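Local coordinates for pyruvate kinase (Pseudomonas aeruginosa, PDB 6QXL), which probably catalyses the last step of glycolysis, interconverting phosphoenolpyruvate and ADP with pyruvate and ATP, at residues Met284-Ile289 against Ser316-Ala321. Numbering follows the deposited sequence.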
ATOM      1  N   MET A 284      -3.033 -30.299  17.512  1.00 39.33           N
ATOM      2  CA  MET A 284      -3.726 -29.769  16.356  1.00 43.36           C
ATOM      3  C   MET A 284      -5.035 -30.523  16.094  1.00 43.41           C
ATOM      4  O   MET A 284      -6.012 -29.934  15.655  1.00 39.61           O
ATOM      5  CB  MET A 284      -2.821 -29.791  15.141  1.00 48.04           C
ATOM      6  CG  MET A 284      -1.520 -29.060  15.397  1.00 54.42           C
ATOM      7  SD  MET A 284      -0.842 -28.317  13.914  1.00 55.48           S
ATOM      8  CE  MET A 284      -1.892 -26.869  13.785  1.00 59.79           C
ATOM      9  N   MET A 285      -5.061 -31.820  16.385  1.00 51.25           N
ATOM     10  CA  MET A 285      -6.266 -32.622  16.192  1.00 49.06           C
ATOM     11  C   MET A 285      -6.512 -33.581  17.350  1.00 48.76           C
ATOM     12  O   MET A 285      -6.931 -34.706  17.156  1.00 49.19           O
ATOM     13  CB  MET A 285      -6.173 -33.337  14.858  1.00 53.73           C
ATOM     14  CG  MET A 285      -6.152 -32.368  13.694  1.00 56.39           C
ATOM     15  SD  MET A 285      -6.561 -33.191  12.164  1.00 52.49           S
ATOM     16  CE  MET A 285      -7.624 -31.971  11.403  1.00 57.78           C
ATOM     17  N   GLU A 286      -6.293 -33.094  18.562  1.00 48.91           N
ATOM     18  CA  GLU A 286      -6.296 -33.930  19.767  1.00 48.55           C
ATOM     19  C   GLU A 286      -7.549 -34.816  19.921  1.00 43.02           C
ATOM     20  O   GLU A 286      -7.448 -35.972  20.318  1.00 38.00           O
ATOM     21  CB  GLU A 286      -6.141 -33.051  21.013  1.00 48.57           C
ATOM     22  CG  GLU A 286      -5.703 -33.803  22.261  1.00 51.19           C
ATOM     23  CD  GLU A 286      -4.204 -34.086  22.323  1.00 58.79           C
ATOM     24  OE1 GLU A 286      -3.502 -34.038  21.279  1.00 72.47           O
ATOM     25  OE2 GLU A 286      -3.692 -34.381  23.424  1.00 57.98           O
ATOM     26  N   SER A 287      -8.712 -34.301  19.566  1.00 38.06           N
ATOM     27  CA  SER A 287      -9.919 -35.079  19.737  1.00 40.23           C
ATOM     28  C   SER A 287      -9.873 -36.401  18.959  1.00 44.52           C
ATOM     29  O   SER A 287     -10.571 -37.354  19.303  1.00 46.61           O
ATOM     30  CB  SER A 287     -11.165 -34.283  19.351  1.00 37.91           C
ATOM     31  OG  SER A 287     -11.388 -34.342  17.958  1.00 40.75           O
ATOM     32  N   MET A 288      -9.051 -36.457  17.917  1.00 47.04           N
ATOM     33  CA  MET A 288      -8.924 -37.669  17.101  1.00 45.92           C
ATOM     34  C   MET A 288      -8.140 -38.795  17.754  1.00 43.91           C
ATOM     35  O   MET A 288      -8.054 -39.878  17.209  1.00 41.48           O
ATOM     36  CB  MET A 288      -8.334 -37.339  15.725  1.00 45.84           C
ATOM     37  CG  MET A 288      -9.262 -36.443  14.892  1.00 47.70           C
ATOM     38  SD  MET A 288      -8.904 -36.440  13.138  1.00 46.92           S
ATOM     39  CE  MET A 288      -9.509 -38.057  12.696  1.00 52.67           C
ATOM     40  N   ILE A 289      -7.561 -38.553  18.921  1.00 42.56           N
ATOM     41  CA  ILE A 289      -7.117 -39.647  19.744  1.00 40.01           C
ATOM     42  C   ILE A 289      -8.240 -40.661  19.984  1.00 40.09           C
ATOM     43  O   ILE A 289      -8.001 -41.867  19.932  1.00 39.15           O
ATOM     44  CB  ILE A 289      -6.566 -39.137  21.065  1.00 38.69           C
ATOM     45  CG1 ILE A 289      -5.212 -38.467  20.798  1.00 40.67           C
ATOM     46  CG2 ILE A 289      -6.387 -40.281  22.056  1.00 39.52           C
ATOM     47  CD1 ILE A 289      -4.815 -37.478  21.882  1.00 42.13           C
ATOM     48  N   SER A 316       1.078 -35.597  17.145  1.00 44.96           N
ATOM     49  CA  SER A 316       1.859 -36.318  18.161  1.00 44.64           C
ATOM     50  C   SER A 316       1.157 -37.559  18.702  1.00 42.05           C
ATOM     51  O   SER A 316       1.441 -38.661  18.241  1.00 46.20           O
ATOM     52  CB  SER A 316       2.260 -35.394  19.275  1.00 39.78           C
ATOM     53  OG  SER A 316       3.033 -34.363  18.735  1.00 42.25           O
ATOM     54  N   ALA A 317       0.209 -37.406  19.608  1.00 42.71           N
ATOM     55  CA  ALA A 317      -0.465 -38.564  20.158  1.00 43.47           C
ATOM     56  C   ALA A 317      -1.492 -39.038  19.149  1.00 44.64           C
ATOM     57  O   ALA A 317      -1.796 -40.224  19.105  1.00 51.15           O
ATOM     58  CB  ALA A 317      -1.138 -38.260  21.477  1.00 45.12           C
ATOM     59  N   GLU A 318      -2.011 -38.133  18.326  1.00 46.82           N
ATOM     60  CA  GLU A 318      -3.034 -38.492  17.349  1.00 47.16           C
ATOM     61  C   GLU A 318      -2.545 -39.650  16.473  1.00 45.73           C
ATOM     62  O   GLU A 318      -3.302 -40.582  16.203  1.00 44.66           O
ATOM     63  CB  GLU A 318      -3.407 -37.296  16.469  1.00 46.00           C
ATOM     64  CG  GLU A 318      -3.872 -36.016  17.207  1.00 49.40           C
ATOM     65  CD  GLU A 318      -2.752 -34.998  17.464  1.00 50.48           C
ATOM     66  OE1 GLU A 318      -2.953 -33.795  17.215  1.00 49.21           O
ATOM     67  OE2 GLU A 318      -1.659 -35.413  17.927  1.00 50.05           O
ATOM     68  N   SER A 319      -1.273 -39.610  16.078  1.00 45.21           N
ATOM     69  CA  SER A 319      -0.692 -40.644  15.235  1.00 46.38           C
ATOM     70  C   SER A 319       0.116 -41.701  16.002  1.00 45.72           C
ATOM     71  O   SER A 319       0.244 -42.827  15.535  1.00 46.91           O
ATOM     72  CB  SER A 319       0.177 -40.012  14.131  1.00 42.65           C
ATOM     73  OG  SER A 319       1.256 -39.278  14.675  1.00 40.09           O
ATOM     74  N   ALA A 320       0.659 -41.343  17.155  1.00 44.24           N
ATOM     75  CA  ALA A 320       1.546 -42.230  17.920  1.00 49.61           C
ATOM     76  C   ALA A 320       0.805 -43.183  18.866  1.00 54.95           C
ATOM     77  O   ALA A 320       1.191 -44.345  18.993  1.00 55.66           O
ATOM     78  CB  ALA A 320       2.540 -41.406  18.719  1.00 47.50           C
ATOM     79  N   ALA A 321      -0.225 -42.687  19.550  1.00 50.16           N
ATOM     80  CA  ALA A 321      -0.919 -43.473  20.573  1.00 45.14           C
ATOM     81  C   ALA A 321      -2.416 -43.652  20.381  1.00 47.44           C
ATOM     82  O   ALA A 321      -3.012 -44.478  21.037  1.00 60.09           O
ATOM     83  CB  ALA A 321      -0.642 -42.859  21.929  1.00 40.33           C
TER
HETATM   84  O   HOH W   1      -0.887 -32.209  16.879  1.00 28.39           O
HETATM   85  O   HOH W   2      -0.778 -33.484  19.740  1.00 50.93           O
HETATM   86  O   HOH W   3      -0.359 -35.154  21.727  1.00 52.67           O
HETATM   87  O   HOH W   4      -5.781 -41.149  16.941  1.00 38.27           O
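E318 reaches from the helix 317-320 to the backbone of M284-E286. Both segments follow strands of the pyruvate kinase TIM barrel: strand 277-281, the seventh, leads into 284-289, and strand 312-315, the eighth, leads into 316-321. The contact joins the loop after strand seven to the short helix 317-320 after strand eight, at the C-terminal ends of the barrel strands. The side chain of M284 is about 9 Å from a bound malonate ion.

E318 has the largest share of the contact. Its CB stands 4.4 Å from M285 O. CG lies anti to the carbonyl carbon (chi1 -55°) and packs against the peptide carbonyl, 3.3 Å from M285 O. The chain then bends at chi2 (94°). CD comes near E286 OE1, and the two carboxylate planes are turned about 77° against each other. OE1 takes a hydrogen bond from M285 N at 3.0 Å, through its anti lone pair. A water bound to M284 N also sits beside OE1. OE2 turns back to its own segment and accepts the N-H of S316 from above the carboxylate plane. Two backbone amides, one from each segment, thus hold the carboxylate.

E286 OE1 lies 4.1 Å from E318 OE2. A water within bonding distance of both oxygens may soften this like-charge approach. E286 OE2 also has a long, weak ion pair with R131.

Beside the polar part, I289 CD1 rests on A317 CB at 3.8 Å. One water donates to both M288 O and E318 O, 2.6 Å from each, and so bridges the two backbones.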